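Local coordinates for protein NEDD8-conjugating enzyme UBC12 (Saccharomyces cerevisiae, PDB 3O2U) that accepts the ubiquitin-like protein NEDD8/RUB1 from its E1 enzyme as a cysteine thioester and attaches it to other proteins, chiefly the cullin CDC53, at residues R36-L41 with V47-I52; A58-S63 with F88-P93; F84-N89 with L129-I134. All coordinates share one frame; numbering follows the deposited sequence. Where two conformers were deposited one is given.

Contact 1: R36-L41 with V47-I52; sequences RDLDSL and VTLNVI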
ATOM      1  N   ARG A  36       4.915   0.064  16.272  1.00 19.09           N
ATOM      2  CA  ARG A  36       3.706  -0.036  17.078  0.53 21.77           C
ATOM      3  C   ARG A  36       2.500  -0.474  16.219  1.00 22.61           C
ATOM      4  O   ARG A  36       1.718  -1.325  16.620  1.00 23.06           O
ATOM      5  CB  ARG A  36       3.499   1.287  17.839  0.53 23.17           C
ATOM      6  CG  ARG A  36       2.132   1.943  17.794  0.53 28.68           C
ATOM      7  CD  ARG A  36       2.157   3.298  18.550  0.53 32.86           C
ATOM      8  NE  ARG A  36       0.949   4.103  18.352  0.53 30.03           N
ATOM      9  CZ  ARG A  36       0.806   5.364  18.753  0.53 34.00           C
ATOM     10  NH1 ARG A  36       1.793   5.989  19.383  0.53 35.42           N
ATOM     11  NH2 ARG A  36      -0.327   6.008  18.519  0.53 34.46           N
ATOM     12  N   ASP A  37       2.363   0.098  15.025  1.00 19.38           N
ATOM     13  CA  ASP A  37       1.306  -0.335  14.103  1.00 18.33           C
ATOM     14  C   ASP A  37       1.463  -1.806  13.701  1.00 21.75           C
ATOM     15  O   ASP A  37       0.483  -2.534  13.613  1.00 19.06           O
ATOM     16  CB  ASP A  37       1.301   0.517  12.827  1.00 15.63           C
ATOM     17  CG  ASP A  37       0.709   1.895  13.034  1.00 18.30           C
ATOM     18  OD1 ASP A  37       0.608   2.348  14.198  1.00 18.61           O
ATOM     19  OD2 ASP A  37       0.339   2.517  12.006  1.00 18.83           O
ATOM     20  N   LEU A  38       2.695  -2.226  13.421  1.00 20.92           N
ATOM     21  CA  LEU A  38       2.973  -3.621  13.062  1.00 20.91           C
ATOM     22  C   LEU A  38       2.717  -4.563  14.228  1.00 25.27           C
ATOM     23  O   LEU A  38       2.184  -5.659  14.052  1.00 21.80           O
ATOM     24  CB  LEU A  38       4.420  -3.783  12.603  1.00 20.76           C
ATOM     25  CG  LEU A  38       4.743  -3.272  11.197  1.00 19.25           C
ATOM     26  CD1 LEU A  38       6.249  -3.112  11.047  1.00 19.97           C
ATOM     27  CD2 LEU A  38       4.181  -4.233  10.154  1.00 22.53           C
ATOM     28  N   ASP A  39       3.117  -4.134  15.418  1.00 21.51           N
ATOM     29  CA  ASP A  39       2.912  -4.942  16.617  1.00 28.18           C
ATOM     30  C   ASP A  39       1.435  -5.068  16.993  1.00 25.89           C
ATOM     31  O   ASP A  39       1.067  -5.991  17.710  1.00 30.19           O
ATOM     32  CB  ASP A  39       3.710  -4.375  17.801  1.00 23.47           C
ATOM     33  CG  ASP A  39       5.204  -4.599  17.651  1.00 26.31           C
ATOM     34  OD1 ASP A  39       5.596  -5.401  16.775  1.00 31.98           O
ATOM     35  OD2 ASP A  39       5.988  -3.971  18.399  1.00 25.99           O
ATOM     36  N   SER A  40       0.602  -4.143  16.507  1.00 21.28           N
ATOM     37  CA  SER A  40      -0.825  -4.113  16.832  1.00 22.24           C
ATOM     38  C   SER A  40      -1.735  -4.717  15.746  1.00 22.31           C
ATOM     39  O   SER A  40      -2.960  -4.645  15.845  1.00 22.49           O
ATOM     40  CB  SER A  40      -1.271  -2.664  17.077  1.00 26.00           C
ATOM     41  OG  SER A  40      -0.442  -2.016  18.029  1.00 32.68           O
ATOM     42  N   LEU A  41      -1.153  -5.276  14.696  1.00 19.84           N
ATOM     43  CA  LEU A  41      -1.956  -5.755  13.563  1.00 20.60           C
ATOM     44  C   LEU A  41      -2.895  -6.897  13.945  1.00 22.90           C
ATOM     45  O   LEU A  41      -2.564  -7.749  14.758  1.00 22.10           O
ATOM     46  CB  LEU A  41      -1.065  -6.208  12.405  1.00 25.36           C
ATOM     47  CG  LEU A  41      -0.504  -5.111  11.507  1.00 26.61           C
ATOM     48  CD1 LEU A  41       0.476  -5.695  10.462  1.00 24.28           C
ATOM     49  CD2 LEU A  41      -1.625  -4.319  10.843  1.00 23.70           C
ATOM     50  N   VAL A  47      -5.468 -11.786   4.330  1.00 21.06           N
ATOM     51  CA  VAL A  47      -4.354 -10.863   4.156  1.00 18.56           C
ATOM     52  C   VAL A  47      -3.089 -11.357   4.822  1.00 20.46           C
ATOM     53  O   VAL A  47      -3.078 -11.666   6.016  1.00 23.59           O
ATOM     54  CB  VAL A  47      -4.653  -9.462   4.702  1.00 19.37           C
ATOM     55  CG1 VAL A  47      -3.417  -8.542   4.501  1.00 20.54           C
ATOM     56  CG2 VAL A  47      -5.879  -8.865   4.008  1.00 20.71           C
ATOM     57  N   THR A  48      -2.013 -11.418   4.052  1.00 19.46           N
ATOM     58  CA  THR A  48      -0.722 -11.747   4.628  1.00 20.05           C
ATOM     59  C   THR A  48       0.253 -10.590   4.385  1.00 21.49           C
ATOM     60  O   THR A  48       0.067  -9.789   3.464  1.00 22.96           O
ATOM     61  CB  THR A  48      -0.198 -13.058   4.059  1.00 26.37           C
ATOM     62  OG1 THR A  48       0.032 -12.918   2.656  1.00 32.87           O
ATOM     63  CG2 THR A  48      -1.229 -14.157   4.269  1.00 27.80           C
ATOM     64  N   LEU A  49       1.276 -10.485   5.221  1.00 20.47           N
ATOM     65  CA  LEU A  49       2.156  -9.327   5.198  1.00 20.64           C
ATOM     66  C   LEU A  49       3.595  -9.790   5.374  1.00 25.26           C
ATOM     67  O   LEU A  49       3.874 -10.633   6.219  1.00 24.40           O
ATOM     68  CB  LEU A  49       1.768  -8.348   6.305  1.00 21.00           C
ATOM     69  CG  LEU A  49       2.538  -7.029   6.343  1.00 26.07           C
ATOM     70  CD1 LEU A  49       1.787  -5.976   7.106  1.00 24.71           C
ATOM     71  CD2 LEU A  49       3.917  -7.232   6.968  1.00 25.87           C
ATOM     72  N   ASN A  50       4.492  -9.239   4.560  1.00 20.18           N
ATOM     73  CA  ASN A  50       5.919  -9.523   4.644  1.00 22.49           C
ATOM     74  C   ASN A  50       6.653  -8.225   4.890  1.00 20.53           C
ATOM     75  O   ASN A  50       6.445  -7.243   4.166  1.00 19.77           O
ATOM     76  CB  ASN A  50       6.427 -10.136   3.338  1.00 20.69           C
ATOM     77  CG  ASN A  50       5.807 -11.493   3.057  1.00 26.28           C
ATOM     78  OD1 ASN A  50       5.306 -11.755   1.960  1.00 32.01           O
ATOM     79  ND2 ASN A  50       5.817 -12.358   4.060  1.00 22.51           N
ATOM     80  N   VAL A  51       7.500  -8.206   5.908  1.00 19.10           N
ATOM     81  CA  VAL A  51       8.340  -7.045   6.127  1.00 18.63           C
ATOM     82  C   VAL A  51       9.497  -7.188   5.164  1.00 20.55           C
ATOM     83  O   VAL A  51      10.244  -8.153   5.254  1.00 24.71           O
ATOM     84  CB  VAL A  51       8.908  -6.998   7.553  1.00 21.78           C
ATOM     85  CG1 VAL A  51       9.797  -5.773   7.708  1.00 24.69           C
ATOM     86  CG2 VAL A  51       7.785  -6.991   8.591  1.00 24.27           C
ATOM     87  N   ILE A  52       9.653  -6.240   4.248  1.00 17.75           N
ATOM     88  CA  ILE A  52      10.743  -6.309   3.275  1.00 20.03           C
ATOM     89  C   ILE A  52      11.959  -5.580   3.848  1.00 24.99           C
ATOM     90  O   ILE A  52      13.057  -6.153   3.950  1.00 24.28           O
ATOM     91  CB  ILE A  52      10.360  -5.678   1.913  1.00 20.58           C
ATOM     92  CG1 ILE A  52       9.150  -6.382   1.297  1.00 19.89           C
ATOM     93  CG2 ILE A  52      11.532  -5.748   0.930  1.00 23.90           C
ATOM     94  CD1 ILE A  52       9.334  -7.881   1.122  1.00 21.71           C
TER

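Contact 2: A58-S63 with F88-P93; sequences ADRSQS and FNEVYP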
ATOM      1  N   ALA A  58      18.598   1.611  11.697  1.00 51.24           N
ATOM      2  CA  ALA A  58      18.929   2.985  12.061  1.00 52.68           C
ATOM      3  C   ALA A  58      19.370   3.718  10.807  1.00 50.26           C
ATOM      4  O   ALA A  58      19.688   4.908  10.843  1.00 53.57           O
ATOM      5  CB  ALA A  58      20.029   3.022  13.115  1.00 46.13           C
ATOM      6  N   ASP A  59      19.380   2.989   9.696  1.00 50.26           N
ATOM      7  CA  ASP A  59      19.777   3.544   8.413  1.00 47.66           C
ATOM      8  C   ASP A  59      18.668   4.422   7.842  1.00 49.19           C
ATOM      9  O   ASP A  59      17.692   3.929   7.283  1.00 46.24           O
ATOM     10  CB  ASP A  59      20.140   2.426   7.433  1.00 48.20           C
ATOM     11  CG  ASP A  59      20.717   2.953   6.134  1.00 49.76           C
ATOM     12  OD1 ASP A  59      20.801   4.190   5.969  1.00 47.51           O
ATOM     13  OD2 ASP A  59      21.091   2.129   5.276  1.00 51.55           O
ATOM     14  N   ARG A  60      18.839   5.730   7.990  1.00 47.60           N
ATOM     15  CA  ARG A  60      17.901   6.721   7.476  1.00 43.74           C
ATOM     16  C   ARG A  60      17.553   6.497   5.998  1.00 46.86           C
ATOM     17  O   ARG A  60      16.404   6.674   5.579  1.00 45.23           O
ATOM     18  CB  ARG A  60      18.520   8.105   7.666  1.00 51.34           C
ATOM     19  CG  ARG A  60      17.653   9.280   7.287  1.00 48.42           C
ATOM     20  CD  ARG A  60      18.385  10.554   7.670  1.00 49.37           C
ATOM     21  NE  ARG A  60      17.595  11.752   7.433  1.00 42.51           N
ATOM     22  CZ  ARG A  60      16.512  12.078   8.129  1.00 45.77           C
ATOM     23  NH1 ARG A  60      16.071  11.288   9.100  1.00 46.72           N
ATOM     24  NH2 ARG A  60      15.868  13.198   7.844  1.00 41.96           N
ATOM     25  N   SER A  61      18.554   6.094   5.221  1.00 49.69           N
ATOM     26  CA  SER A  61      18.425   5.933   3.772  1.00 48.86           C
ATOM     27  C   SER A  61      17.643   4.689   3.337  1.00 46.94           C
ATOM     28  O   SER A  61      17.219   4.590   2.184  1.00 50.88           O
ATOM     29  CB  SER A  61      19.816   5.913   3.126  1.00 48.91           C
ATOM     30  OG  SER A  61      20.592   4.844   3.639  1.00 48.86           O
ATOM     31  N   GLN A  62      17.469   3.737   4.248  1.00 42.10           N
ATOM     32  CA  GLN A  62      16.698   2.537   3.950  1.00 44.94           C
ATOM     33  C   GLN A  62      15.269   2.684   4.477  1.00 34.47           C
ATOM     34  O   GLN A  62      14.992   2.353   5.623  1.00 34.95           O
ATOM     35  CB  GLN A  62      17.368   1.313   4.580  1.00 42.28           C
ATOM     36  CG  GLN A  62      16.883  -0.027   4.033  1.00 49.00           C
ATOM     37  CD  GLN A  62      17.627  -0.467   2.780  1.00 52.09           C
ATOM     38  OE1 GLN A  62      18.861  -0.449   2.737  1.00 57.84           O
ATOM     39  NE2 GLN A  62      16.878  -0.874   1.754  1.00 48.35           N
ATOM     40  N   SER A  63      14.367   3.188   3.644  1.00 33.38           N
ATOM     41  CA  SER A  63      12.989   3.384   4.073  1.00 30.58           C
ATOM     42  C   SER A  63      12.333   2.037   4.395  1.00 23.08           C
ATOM     43  O   SER A  63      12.556   1.058   3.693  1.00 22.01           O
ATOM     44  CB  SER A  63      12.212   4.131   2.992  1.00 33.43           C
ATOM     45  OG  SER A  63      12.378   3.491   1.733  1.00 40.28           O
ATOM     46  N   PHE A  88       7.360   3.592   3.385  1.00 16.63           N
ATOM     47  CA  PHE A  88       7.201   4.617   4.414  1.00 19.97           C
ATOM     48  C   PHE A  88       8.368   5.589   4.377  1.00 23.83           C
ATOM     49  O   PHE A  88       9.508   5.173   4.241  1.00 24.15           O
ATOM     50  CB  PHE A  88       7.148   3.959   5.790  1.00 15.27           C
ATOM     51  CG  PHE A  88       5.974   3.059   5.975  1.00 16.85           C
ATOM     52  CD1 PHE A  88       4.880   3.473   6.714  1.00 17.05           C
ATOM     53  CD2 PHE A  88       5.940   1.813   5.376  1.00 15.85           C
ATOM     54  CE1 PHE A  88       3.784   2.655   6.858  1.00 17.46           C
ATOM     55  CE2 PHE A  88       4.849   0.984   5.519  1.00 17.12           C
ATOM     56  CZ  PHE A  88       3.769   1.404   6.267  1.00 18.97           C
ATOM     57  N   ASN A  89       8.086   6.882   4.494  1.00 26.24           N
ATOM     58  CA  ASN A  89       9.156   7.872   4.640  1.00 24.96           C
ATOM     59  C   ASN A  89       9.278   8.292   6.106  1.00 27.40           C
ATOM     60  O   ASN A  89       8.539   7.789   6.961  1.00 21.98           O
ATOM     61  CB  ASN A  89       8.916   9.067   3.712  1.00 24.00           C
ATOM     62  CG  ASN A  89       7.616   9.780   4.003  1.00 26.60           C
ATOM     63  OD1 ASN A  89       7.129   9.772   5.134  1.00 23.04           O
ATOM     64  ND2 ASN A  89       7.050  10.420   2.981  1.00 30.86           N
ATOM     65  N   GLU A  90      10.197   9.206   6.408  1.00 26.49           N
ATOM     66  CA  GLU A  90      10.472   9.548   7.799  1.00 25.64           C
ATOM     67  C   GLU A  90       9.405  10.468   8.378  1.00 22.69           C
ATOM     68  O   GLU A  90       9.540  10.988   9.487  1.00 22.71           O
ATOM     69  CB  GLU A  90      11.874  10.161   7.945  1.00 27.14           C
ATOM     70  CG  GLU A  90      12.997   9.134   7.789  1.00 26.46           C
ATOM     71  CD  GLU A  90      12.840   7.966   8.759  1.00 32.76           C
ATOM     72  OE1 GLU A  90      12.985   8.191   9.983  1.00 28.78           O
ATOM     73  OE2 GLU A  90      12.558   6.829   8.303  1.00 32.36           O
ATOM     74  N   VAL A  91       8.332  10.649   7.627  1.00 20.04           N
ATOM     75  CA  VAL A  91       7.286  11.584   8.013  1.00 22.52           C
ATOM     76  C   VAL A  91       5.962  10.882   8.376  1.00 21.50           C
ATOM     77  O   VAL A  91       4.967  11.519   8.704  1.00 19.74           O
ATOM     78  CB  VAL A  91       7.177  12.704   6.948  1.00 27.08           C
ATOM     79  CG1 VAL A  91       5.756  13.028   6.589  1.00 26.24           C
ATOM     80  CG2 VAL A  91       7.948  13.949   7.434  1.00 30.82           C
ATOM     81  N   TYR A  92       5.980   9.552   8.365  1.00 18.03           N
ATOM     82  CA  TYR A  92       4.888   8.774   8.960  1.00 17.05           C
ATOM     83  C   TYR A  92       4.805   9.096  10.456  1.00 15.93           C
ATOM     84  O   TYR A  92       5.830   9.151  11.139  1.00 16.15           O
ATOM     85  CB  TYR A  92       5.153   7.283   8.759  1.00 19.55           C
ATOM     86  CG  TYR A  92       3.988   6.393   9.091  1.00 18.87           C
ATOM     87  CD1 TYR A  92       2.830   6.426   8.323  1.00 14.57           C
ATOM     88  CD2 TYR A  92       4.050   5.500  10.164  1.00 17.13           C
ATOM     89  CE1 TYR A  92       1.759   5.604   8.618  1.00 17.89           C
ATOM     90  CE2 TYR A  92       2.979   4.668  10.465  1.00 18.65           C
ATOM     91  CZ  TYR A  92       1.838   4.724   9.682  1.00 17.31           C
ATOM     92  OH  TYR A  92       0.760   3.912   9.950  1.00 19.30           O
ATOM     93  N   PRO A  93       3.590   9.277  10.991  1.00 16.01           N
ATOM     94  CA  PRO A  93       2.262   9.105  10.391  1.00 15.25           C
ATOM     95  C   PRO A  93       1.657  10.394   9.833  1.00 19.04           C
ATOM     96  O   PRO A  93       0.469  10.422   9.542  1.00 15.44           O
ATOM     97  CB  PRO A  93       1.423   8.663  11.595  1.00 16.40           C
ATOM     98  CG  PRO A  93       2.000   9.438  12.718  1.00 16.03           C
ATOM     99  CD  PRO A  93       3.476   9.688  12.404  1.00 17.86           C
TER

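Contact 3: F84-N89 with L129-I134; sequences FNLDFN and LDLQSI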
ATOM      1  N   PHE A  84       0.817  -5.700  -2.867  1.00 16.20           N
ATOM      2  CA  PHE A  84       1.100  -4.266  -2.850  1.00 13.99           C
ATOM      3  C   PHE A  84       2.394  -4.051  -2.076  1.00 16.31           C
ATOM      4  O   PHE A  84       2.678  -4.760  -1.111  1.00 15.40           O
ATOM      5  CB  PHE A  84       0.008  -3.479  -2.103  1.00 11.37           C
ATOM      6  CG  PHE A  84      -1.358  -3.584  -2.717  1.00 16.68           C
ATOM      7  CD1 PHE A  84      -1.825  -2.604  -3.591  1.00 15.92           C
ATOM      8  CD2 PHE A  84      -2.181  -4.663  -2.423  1.00 15.03           C
ATOM      9  CE1 PHE A  84      -3.114  -2.700  -4.155  1.00 18.69           C
ATOM     10  CE2 PHE A  84      -3.466  -4.761  -2.980  1.00 14.38           C
ATOM     11  CZ  PHE A  84      -3.928  -3.786  -3.843  1.00 15.33           C
ATOM     12  N   ASN A  85       3.163  -3.055  -2.487  1.00 16.04           N
ATOM     13  CA  ASN A  85       4.290  -2.605  -1.685  1.00 15.61           C
ATOM     14  C   ASN A  85       3.854  -1.341  -0.970  1.00 16.92           C
ATOM     15  O   ASN A  85       3.203  -0.480  -1.569  1.00 16.58           O
ATOM     16  CB  ASN A  85       5.505  -2.308  -2.562  1.00 19.93           C
ATOM     17  CG  ASN A  85       6.525  -3.439  -2.570  1.00 22.25           C
ATOM     18  OD1 ASN A  85       6.408  -4.410  -1.823  1.00 27.50           O
ATOM     19  ND2 ASN A  85       7.527  -3.315  -3.424  1.00 24.48           N
ATOM     20  N   LEU A  86       4.181  -1.240   0.311  1.00 14.30           N
ATOM     21  CA  LEU A  86       3.936  -0.016   1.072  1.00 17.17           C
ATOM     22  C   LEU A  86       5.285   0.567   1.502  1.00 17.11           C
ATOM     23  O   LEU A  86       6.031  -0.091   2.241  1.00 17.82           O
ATOM     24  CB  LEU A  86       3.083  -0.313   2.313  1.00 15.49           C
ATOM     25  CG  LEU A  86       1.566  -0.514   2.141  1.00 15.36           C
ATOM     26  CD1 LEU A  86       1.252  -1.680   1.221  1.00 17.29           C
ATOM     27  CD2 LEU A  86       0.948  -0.745   3.490  1.00 10.42           C
ATOM     28  N   ASP A  87       5.592   1.781   1.045  1.00 17.58           N
ATOM     29  CA  ASP A  87       6.885   2.432   1.292  0.55 19.89           C
ATOM     30  C   ASP A  87       6.714   3.635   2.228  1.00 18.68           C
ATOM     31  O   ASP A  87       6.017   4.596   1.879  1.00 17.44           O
ATOM     32  CB  ASP A  87       7.493   2.924  -0.028  0.55 20.33           C
ATOM     33  CG  ASP A  87       7.619   1.827  -1.075  0.55 23.24           C
ATOM     34  OD1 ASP A  87       7.731   0.647  -0.711  0.55 24.53           O
ATOM     35  OD2 ASP A  87       7.616   2.147  -2.284  0.55 30.88           O
ATOM     36  N   PHE A  88       7.360   3.592   3.385  1.00 16.63           N
ATOM     37  CA  PHE A  88       7.201   4.617   4.414  1.00 19.97           C
ATOM     38  C   PHE A  88       8.368   5.589   4.377  1.00 23.83           C
ATOM     39  O   PHE A  88       9.508   5.173   4.241  1.00 24.15           O
ATOM     40  CB  PHE A  88       7.148   3.959   5.790  1.00 15.27           C
ATOM     41  CG  PHE A  88       5.974   3.059   5.975  1.00 16.85           C
ATOM     42  CD1 PHE A  88       4.880   3.473   6.714  1.00 17.05           C
ATOM     43  CD2 PHE A  88       5.940   1.813   5.376  1.00 15.85           C
ATOM     44  CE1 PHE A  88       3.784   2.655   6.858  1.00 17.46           C
ATOM     45  CE2 PHE A  88       4.849   0.984   5.519  1.00 17.12           C
ATOM     46  CZ  PHE A  88       3.769   1.404   6.267  1.00 18.97           C
ATOM     47  N   ASN A  89       8.086   6.882   4.494  1.00 26.24           N
ATOM     48  CA  ASN A  89       9.156   7.872   4.640  1.00 24.96           C
ATOM     49  C   ASN A  89       9.278   8.292   6.106  1.00 27.40           C
ATOM     50  O   ASN A  89       8.539   7.789   6.961  1.00 21.98           O
ATOM     51  CB  ASN A  89       8.916   9.067   3.712  1.00 24.00           C
ATOM     52  CG  ASN A  89       7.616   9.780   4.003  1.00 26.60           C
ATOM     53  OD1 ASN A  89       7.129   9.772   5.134  1.00 23.04           O
ATOM     54  ND2 ASN A  89       7.050  10.420   2.981  1.00 30.86           N
ATOM     55  N   LEU A 129      -5.137   7.349  11.991  1.00 20.68           N
ATOM     56  CA  LEU A 129      -5.362   6.104  11.255  1.00 18.41           C
ATOM     57  C   LEU A 129      -4.054   5.317  11.297  1.00 23.38           C
ATOM     58  O   LEU A 129      -3.008   5.874  11.630  1.00 20.31           O
ATOM     59  CB  LEU A 129      -5.771   6.377   9.798  1.00 16.92           C
ATOM     60  CG  LEU A 129      -7.160   6.999   9.584  1.00 22.87           C
ATOM     61  CD1 LEU A 129      -7.535   7.125   8.098  1.00 21.00           C
ATOM     62  CD2 LEU A 129      -8.216   6.209  10.323  1.00 23.05           C
ATOM     63  N   ASP A 130      -4.113   4.027  10.986  1.00 18.81           N
ATOM     64  CA  ASP A 130      -2.941   3.172  11.156  1.00 19.81           C
ATOM     65  C   ASP A 130      -2.808   2.155  10.034  1.00 18.35           C
ATOM     66  O   ASP A 130      -3.626   2.119   9.108  1.00 16.15           O
ATOM     67  CB  ASP A 130      -2.988   2.463  12.518  1.00 18.70           C
ATOM     68  CG  ASP A 130      -4.215   1.569  12.676  1.00 26.41           C
ATOM     69  OD1 ASP A 130      -5.041   1.481  11.738  1.00 26.94           O
ATOM     70  OD2 ASP A 130      -4.368   0.957  13.749  1.00 28.70           O
ATOM     71  N   LEU A 131      -1.766   1.332  10.124  1.00 18.93           N
ATOM     72  CA  LEU A 131      -1.490   0.359   9.092  1.00 16.53           C
ATOM     73  C   LEU A 131      -2.688  -0.584   8.955  1.00 18.58           C
ATOM     74  O   LEU A 131      -3.055  -0.972   7.848  1.00 18.82           O
ATOM     75  CB  LEU A 131      -0.204  -0.408   9.422  1.00 16.02           C
ATOM     76  CG  LEU A 131       0.180  -1.538   8.474  1.00 18.43           C
ATOM     77  CD1 LEU A 131       0.334  -1.028   7.038  1.00 15.84           C
ATOM     78  CD2 LEU A 131       1.473  -2.238   8.953  1.00 22.17           C
ATOM     79  N   GLN A 132      -3.298  -0.950  10.082  1.00 17.45           N
ATOM     80  CA  GLN A 132      -4.467  -1.842  10.045  1.00 22.05           C
ATOM     81  C   GLN A 132      -5.554  -1.244   9.142  1.00 19.03           C
ATOM     82  O   GLN A 132      -6.164  -1.951   8.347  1.00 16.87           O
ATOM     83  CB  GLN A 132      -5.032  -2.070  11.448  1.00 22.73           C
ATOM     84  CG  GLN A 132      -6.316  -2.881  11.478  1.00 24.77           C
ATOM     85  CD  GLN A 132      -6.059  -4.354  11.571  1.00 30.73           C
ATOM     86  OE1 GLN A 132      -5.003  -4.778  12.035  1.00 31.11           O
ATOM     87  NE2 GLN A 132      -7.024  -5.154  11.140  1.00 38.00           N
ATOM     88  N   SER A 133      -5.778   0.062   9.271  1.00 17.40           N
ATOM     89  CA  SER A 133      -6.778   0.775   8.469  1.00 17.19           C
ATOM     90  C   SER A 133      -6.440   0.739   7.006  1.00 17.52           C
ATOM     91  O   SER A 133      -7.305   0.517   6.177  1.00 19.47           O
ATOM     92  CB  SER A 133      -6.857   2.234   8.898  1.00 22.61           C
ATOM     93  OG  SER A 133      -7.146   2.312  10.279  1.00 30.25           O
ATOM     94  N   ILE A 134      -5.177   0.996   6.679  1.00 17.60           N
ATOM     95  CA  ILE A 134      -4.783   0.971   5.293  1.00 14.69           C
ATOM     96  C   ILE A 134      -5.030  -0.418   4.725  1.00 13.96           C
ATOM     97  O   ILE A 134      -5.639  -0.567   3.662  1.00 16.43           O
ATOM     98  CB  ILE A 134      -3.302   1.360   5.125  1.00 16.01           C
ATOM     99  CG1 ILE A 134      -3.117   2.840   5.520  1.00 16.52           C
ATOM    100  CG2 ILE A 134      -2.872   1.106   3.696  1.00 16.29           C
ATOM    101  CD1 ILE A 134      -1.680   3.250   5.850  1.00 20.86           C
TER

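Contact 1: R36-L41 with V47-I52
L49 meets L38 and L41 in a small, purely apolar contact between the C-terminal end of helix 29-39 and the edge strand 47-51, near the surface of the UBC core. It is an example of one strand leucine serving two leucines at a helix end. The methyl CD1 of L49 does the touching on the strand side. It lies 3.6 Å from CD1 of L41 and 4.2 Å from CD2 of L38, so one strand residue serves both the last turn of the helix and the loop beyond it. L49 holds CG anti to its own backbone N (chi1 -176°), which sends the branch out toward the helix, while L41 has CG anti to the carbonyl carbon and lays its chain across that of L49 at about a right angle. V51, two residues further on the strand, only skirts the group, its CG2 standing 4.8 Å from CD2 of L38. The helix end itself is closed by S40, whose OG donates to the carbonyl O of R36 at 2.7 Å, tilted 29° from the carbonyl plane; this hydroxyl bond supplements weak backbone bonds in the turn that brings L41 round. Behind the leucines, L131 and I135 of helix 131-143 touch L38 and L49 respectively, and L66 of the neighbouring strand also touches L38. The N-terminal helix of the UBC core, packed by its end against the first strand of the antiparallel meander, is characteristic of the ubiquitin-conjugating enzyme (UBC) fold.

Contact 2: A58-S63 with F88-P93
S63 and R60 of the loop 58-63 approach F88, just before, and E90, within, a type I beta turn (N89 to Y92) in the proline-rich loop that follows the third strand of the UBC fold. The nearer touch is between CB of S63 and the carbonyl O of F88, 3.2 Å apart, a van der Waals approach beside the backbone hydrogen bond that joins F88 to P64. Further out, the extended chain of R60 carries its guanidinium over to the aliphatic part of E90, with NH1 4.0 Å from CG. The two side chains cross at a slant, the guanidinium and carboxylate planes inclined by 66°. NH1 comes within 4.5 Å of E90 OE1, yet that oxygen lies well out of the guanidinium plane, so any attraction is probably of charge alone. The carboxylate has firmer partners: S28, just before helix 29-39, through OE1, and R31, in its first turn, through a salt bridge to OE2. R31 also hydrogen-bonds to O of D59. Each loop is also shaped by bonds within itself. In one, D59 to Q62 form another type I turn, and OD1 of D59 accepts from N of S61 in an Asx turn. In the other, OD1 of N89 takes N of V91 at 2.9 Å, again an Asx turn, the donor standing above the carbonyl plane. The Y92-P93 peptide is cis, and it folds the proline back on the tyrosine: CB of P93 sits 4.1 Å above one face of the Y92 ring, while CD1 of F88 lies 3.8 Å above the opposite face.

Contact 3: F84-N89 with L129-I134
The sheet-to-helix core of the UBC fold is sampled here, where L86 and F88, in and just past strand 82-87, pack on L131 and I134 in the first turn of helix 131-143. L86 makes the tightest approach: its CD2 is 3.6 Å from CD1 of L131 and 4.2 Å from CG2 of I134, so a single methyl is shared by two residues of the same helical face. The two leucines reach each other from differently set stems. In L131, CG is anti to the backbone N (chi1 176°), whereas in L86 it is anti to the carbonyl carbon (chi1 -78°), and the chains pass each other at a slant. CD1 of L131 also comes to the F88 ring, 4.3 Å from CZ, at the ring edge and close to its plane, without covering a face. V68 and V99 of the strands flanking 82-87 also touch L86, and the four residues that meet are all buried. The helix start is also held by polar bonds. D130 is the N-cap, and its OD1 accepts twice: from OG of S133 at 2.7 Å, nearly along the C-O direction, and from N of S133 at 2.9 Å on the anti side, 34° out of the carboxylate plane. These donors arrive from opposite faces of that plane, so together they should fix the carboxylate's rotation, and a negative charge there would probably interact favourably with the positive end of the helix dipole. The chain enters this helix after the segment carrying C117, the predicted thioester-forming cysteine. The packing of the four-stranded antiparallel meander against the helix that follows the active-site segment is the central layer of the UBC fold.

In the fold
Along the chain contact 1 closes before either of the others opens, and contacts 2 and 3 share F88 and N89, where strand 82-87 runs out into the proline-rich loop. Centres of contacts 1 and 3 lie about 9 Å apart, of 2 and 3 about 13 Å, and of 1 and 2 about 16 Å. Contacts 1 and 3 both reach the four-stranded antiparallel sheet, from strands 47-51 and 82-87. D37 of contact 1 links to both others, its OD2 probably hydrogen-bonded to N of L131 and OH of Y92. Helix 29-39, the sheet, the proline-rich loop and helix 131-143 meet around this part of the UBC core.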